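Local coordinates for protein AlyQ (Persicobacter sp. CCB-QB2, PDB 7D2A) that binds alginate-derived sugars such as 4,5-unsaturated mannuronic acid through its family 32 carbohydrate-binding module and probably acts on alginate, at residues 9-18 with 43-54. Residues are numbered along the deposited sequence; the frame is centred on the assembly and turned at random.
Sequences YDIVAVTASA and QYITFDLGSAKT
The edge of the five-stranded antiparallel sheet in this CBM32 is made where strand 13-16 runs antiparallel to strand 43-49. T15 and T46 form a hydrogen-bonded pair: T46 N reaches T15 O over 2.8 Å, almost straight at 176°, and T15 N returns a bond to T46 O. Their side chains lie alongside each other, and one water joins T15 OG1 to T46 OG1, which R112 of strand 110-118 also holds. V14, A16, I45 and F47 share the opposite face in this F5/8 type C (discoidin-like) beta-sandwich: F47 packs on V129 and I131 across the sandwich, while loop residues I28 and P24 cover V14 and A16. V14 CG1, swung anti to the backbone N (chi1 -167°), presses into I45 CG1 at 3.5 Å, a tight fit, and also meets F47 CE1.

S17 closes the pairing with both backbone and side chain: its N donates to Y44 O, and its OG, held between the backbone N and the carbonyl carbon (chi1 59°), accepts from Y44 N at 2.8 Å. In one of two Q43 conformers, OG also donates in the amide's carbonyl plane to Q43 OE1 at 2.7 Å, and A18 CB packs on that amide. S17 CB sits 3.7 Å from the Y44 ring centroid in a CH-pi contact.

Toward the other end, V12 N bonds to D48 O, and D48 OD1 accepts from G50 N in an Asx turn while also pairing with R109. A water bridges D10 O and L49 O. Past the corner at 50-51 the chain enters the second sheet of the sandwich, where Y9 OH donates to T54 O at 2.7 Å, on a lone pair, and K53 CB lies over one face of the Y9 ring, 3.8 Å from its centroid.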
loop_
_atom_site.group_PDB
_atom_site.type_symbol
_atom_site.label_atom_id
_atom_site.label_comp_id
_atom_site.label_asym_id
_atom_site.label_seq_id
_atom_site.Cartn_x
_atom_site.Cartn_y
_atom_site.Cartn_z
ATOM N N TYR A 9 1.247 7.334 11.407
ATOM C CA TYR A 9 2.684 7.605 11.298
ATOM C C TYR A 9 2.976 8.379 10.031
ATOM O O TYR A 9 2.452 8.096 8.964
ATOM C CB TYR A 9 3.487 6.322 11.283
ATOM C CG TYR A 9 3.395 5.506 12.543
ATOM C CD1 TYR A 9 3.858 5.996 13.741
ATOM C CD2 TYR A 9 2.790 4.261 12.551
ATOM C CE1 TYR A 9 3.809 5.230 14.897
ATOM C CE2 TYR A 9 2.688 3.514 13.703
ATOM C CZ TYR A 9 3.200 3.995 14.895
ATOM O OH TYR A 9 3.149 3.226 16.059
ATOM N N ASP A 10 3.900 9.316 10.160
ATOM C CA ASP A 10 4.478 9.923 8.949
ATOM C C ASP A 10 5.129 8.853 8.074
ATOM O O ASP A 10 5.743 7.903 8.623
ATOM C CB ASP A 10 5.570 10.934 9.278
ATOM C CG ASP A 10 5.086 12.345 9.515
ATOM O OD1 ASP A 10 3.884 12.581 9.641
ATOM O OD2 ASP A 10 6.013 13.198 9.547
ATOM N N ILE A 11 5.021 9.049 6.778
ATOM C CA ILE A 11 5.758 8.229 5.788
ATOM C C ILE A 11 6.847 9.134 5.194
ATOM O O ILE A 11 6.498 10.110 4.471
ATOM C CB ILE A 11 4.816 7.615 4.733
ATOM C CG1 ILE A 11 3.822 6.651 5.399
ATOM C CG2 ILE A 11 5.661 6.955 3.640
ATOM C CD1 ILE A 11 2.715 6.149 4.484
ATOM N N VAL A 12 8.109 8.870 5.544
ATOM C CA VAL A 12 9.229 9.813 5.246
ATOM C C VAL A 12 9.745 9.629 3.826
ATOM O O VAL A 12 10.463 10.534 3.334
ATOM C CB VAL A 12 10.360 9.715 6.275
ATOM C CG1 VAL A 12 9.785 9.851 7.678
ATOM C CG2 VAL A 12 11.196 8.453 6.128
ATOM N N ALA A 13 9.470 8.500 3.184
ATOM C CA ALA A 13 9.970 8.174 1.839
ATOM C C ALA A 13 9.096 7.042 1.298
ATOM O O ALA A 13 8.594 6.205 2.086
ATOM C CB ALA A 13 11.424 7.776 1.931
ATOM N N VAL A 14 8.923 7.021 -0.012
ATOM C CA VAL A 14 8.244 5.947 -0.761
ATOM C C VAL A 14 9.096 5.605 -1.974
ATOM O O VAL A 14 9.605 6.509 -2.646
ATOM C CB VAL A 14 6.814 6.337 -1.204
ATOM C CG1 VAL A 14 6.013 5.154 -1.684
ATOM C CG2 VAL A 14 6.043 7.074 -0.140
ATOM N N THR A 15 9.294 4.332 -2.199
ATOM C CA THR A 15 9.936 3.815 -3.421
ATOM C C THR A 15 9.005 2.804 -4.058
ATOM O O THR A 15 8.069 2.301 -3.392
ATOM C CB THR A 15 11.294 3.194 -3.107
ATOM O OG1 THR A 15 11.079 2.033 -2.312
ATOM C CG2 THR A 15 12.232 4.179 -2.447
ATOM N N ALA A 16 9.366 2.322 -5.240
ATOM C CA ALA A 16 8.583 1.243 -5.865
ATOM C C ALA A 16 9.436 0.462 -6.856
ATOM O O ALA A 16 10.406 0.980 -7.350
ATOM C CB ALA A 16 7.356 1.786 -6.558
ATOM N N SER A 17 8.991 -0.737 -7.157
ATOM C CA SER A 17 9.607 -1.629 -8.170
ATOM C C SER A 17 9.610 -0.979 -9.557
ATOM O O SER A 17 10.498 -1.315 -10.344
ATOM C CB SER A 17 8.956 -2.958 -8.176
ATOM O OG SER A 17 7.578 -2.883 -8.440
ATOM N N ALA A 18 8.590 -0.181 -9.867
ATOM C CA ALA A 18 8.356 0.422 -11.192
ATOM C C ALA A 18 7.267 1.458 -11.014
ATOM O O ALA A 18 6.545 1.462 -9.976
ATOM C CB ALA A 18 7.931 -0.629 -12.176
ATOM N N GLN A 43 4.455 -6.341 -8.934
ATOM C CA GLN A 43 4.960 -4.959 -8.722
ATOM C C GLN A 43 4.713 -4.596 -7.257
ATOM O O GLN A 43 3.755 -5.109 -6.696
ATOM C CB GLN A 43 4.260 -3.945 -9.624
ATOM C CG GLN A 43 4.472 -4.162 -11.122
ATOM C CD GLN A 43 5.800 -3.656 -11.644
ATOM O OE1 GLN A 43 6.762 -3.431 -10.919
ATOM N NE2 GLN A 43 5.895 -3.524 -12.959
ATOM N N TYR A 44 5.502 -3.709 -6.695
ATOM C CA TYR A 44 5.329 -3.344 -5.266
ATOM C C TYR A 44 5.761 -1.931 -4.991
ATOM O O TYR A 44 6.488 -1.311 -5.765
ATOM C CB TYR A 44 6.099 -4.316 -4.380
ATOM C CG TYR A 44 7.550 -4.504 -4.695
ATOM C CD1 TYR A 44 8.499 -3.584 -4.315
ATOM C CD2 TYR A 44 7.970 -5.658 -5.349
ATOM C CE1 TYR A 44 9.851 -3.815 -4.537
ATOM C CE2 TYR A 44 9.318 -5.906 -5.545
ATOM C CZ TYR A 44 10.264 -4.983 -5.152
ATOM O OH TYR A 44 11.591 -5.216 -5.422
ATOM N N ILE A 45 5.264 -1.423 -3.865
ATOM C CA ILE A 45 5.545 -0.067 -3.373
ATOM C C ILE A 45 5.918 -0.171 -1.901
ATOM O O ILE A 45 5.251 -0.935 -1.150
ATOM C CB ILE A 45 4.356 0.873 -3.623
ATOM C CG1 ILE A 45 4.671 2.297 -3.192
ATOM C CG2 ILE A 45 3.015 0.320 -3.057
ATOM C CD1 ILE A 45 3.674 3.301 -3.794
ATOM N N THR A 46 6.949 0.502 -1.495
ATOM C CA THR A 46 7.538 0.364 -0.149
ATOM C C THR A 46 7.527 1.699 0.562
ATOM O O THR A 46 8.139 2.683 0.073
ATOM C CB THR A 46 8.959 -0.217 -0.185
ATOM O OG1 THR A 46 8.937 -1.366 -1.041
ATOM C CG2 THR A 46 9.401 -0.590 1.215
ATOM N N PHE A 47 6.898 1.749 1.728
ATOM C CA PHE A 47 6.736 2.936 2.582
ATOM C C PHE A 47 7.717 2.865 3.725
ATOM O O PHE A 47 7.833 1.802 4.356
ATOM C CB PHE A 47 5.314 2.996 3.128
ATOM C CG PHE A 47 4.331 2.969 2.016
ATOM C CD1 PHE A 47 4.007 4.132 1.318
ATOM C CD2 PHE A 47 3.797 1.780 1.579
ATOM C CE1 PHE A 47 3.151 4.053 0.236
ATOM C CE2 PHE A 47 2.935 1.720 0.488
ATOM C CZ PHE A 47 2.647 2.863 -0.184
ATOM N N ASP A 48 8.436 3.959 3.977
ATOM C CA ASP A 48 9.457 4.053 5.034
ATOM C C ASP A 48 8.899 4.945 6.150
ATOM O O ASP A 48 8.630 6.133 5.868
ATOM C CB ASP A 48 10.737 4.609 4.433
ATOM C CG ASP A 48 11.916 4.681 5.365
ATOM O OD1 ASP A 48 11.786 4.323 6.563
ATOM O OD2 ASP A 48 12.980 5.039 4.843
ATOM N N LEU A 49 8.884 4.428 7.380
ATOM C CA LEU A 49 8.437 5.222 8.542
ATOM C C LEU A 49 9.598 5.996 9.157
ATOM O O LEU A 49 9.325 6.817 10.116
ATOM C CB LEU A 49 7.772 4.331 9.585
ATOM C CG LEU A 49 6.567 3.529 9.102
ATOM C CD1 LEU A 49 5.943 2.737 10.263
ATOM C CD2 LEU A 49 5.512 4.406 8.432
ATOM N N GLY A 50 10.831 5.690 8.730
ATOM C CA GLY A 50 12.029 6.428 9.192
ATOM C C GLY A 50 12.687 5.710 10.362
ATOM O O GLY A 50 13.884 5.849 10.543
ATOM N N SER A 51 11.936 4.943 11.136
ATOM C CA SER A 51 12.463 4.149 12.257
ATOM C C SER A 51 11.405 3.097 12.557
ATOM O O SER A 51 10.325 3.168 11.964
ATOM C CB SER A 51 12.744 5.008 13.462
ATOM O OG SER A 51 11.573 5.673 13.883
ATOM N N ALA A 52 11.732 2.128 13.388
ATOM C CA ALA A 52 10.830 0.994 13.651
ATOM C C ALA A 52 9.697 1.445 14.576
ATOM O O ALA A 52 9.975 1.992 15.676
ATOM C CB ALA A 52 11.604 -0.133 14.287
ATOM N N LYS A 53 8.446 1.170 14.187
ATOM C CA LYS A 53 7.258 1.580 14.943
ATOM C C LYS A 53 6.355 0.369 15.116
ATOM O O LYS A 53 6.428 -0.548 14.291
ATOM C CB LYS A 53 6.437 2.621 14.176
ATOM C CG LYS A 53 7.233 3.799 13.645
ATOM C CD LYS A 53 7.504 4.732 14.725
ATOM C CE LYS A 53 8.108 6.021 14.221
ATOM N NZ LYS A 53 8.694 6.747 15.365
ATOM N N THR A 54 5.503 0.402 16.117
ATOM C CA THR A 54 4.433 -0.622 16.272
ATOM C C THR A 54 3.319 -0.348 15.272
ATOM O O THR A 54 2.797 0.721 15.257
ATOM C CB THR A 54 3.885 -0.672 17.684
ATOM O OG1 THR A 54 4.992 -0.935 18.558
ATOM C CG2 THR A 54 2.847 -1.758 17.809
HETATM O O HOH W 1 5.827 2.525 18.038
HETATM O O HOH W 2 6.976 7.690 11.043
HETATM O O HOH W 3 10.048 -0.425 -3.358
#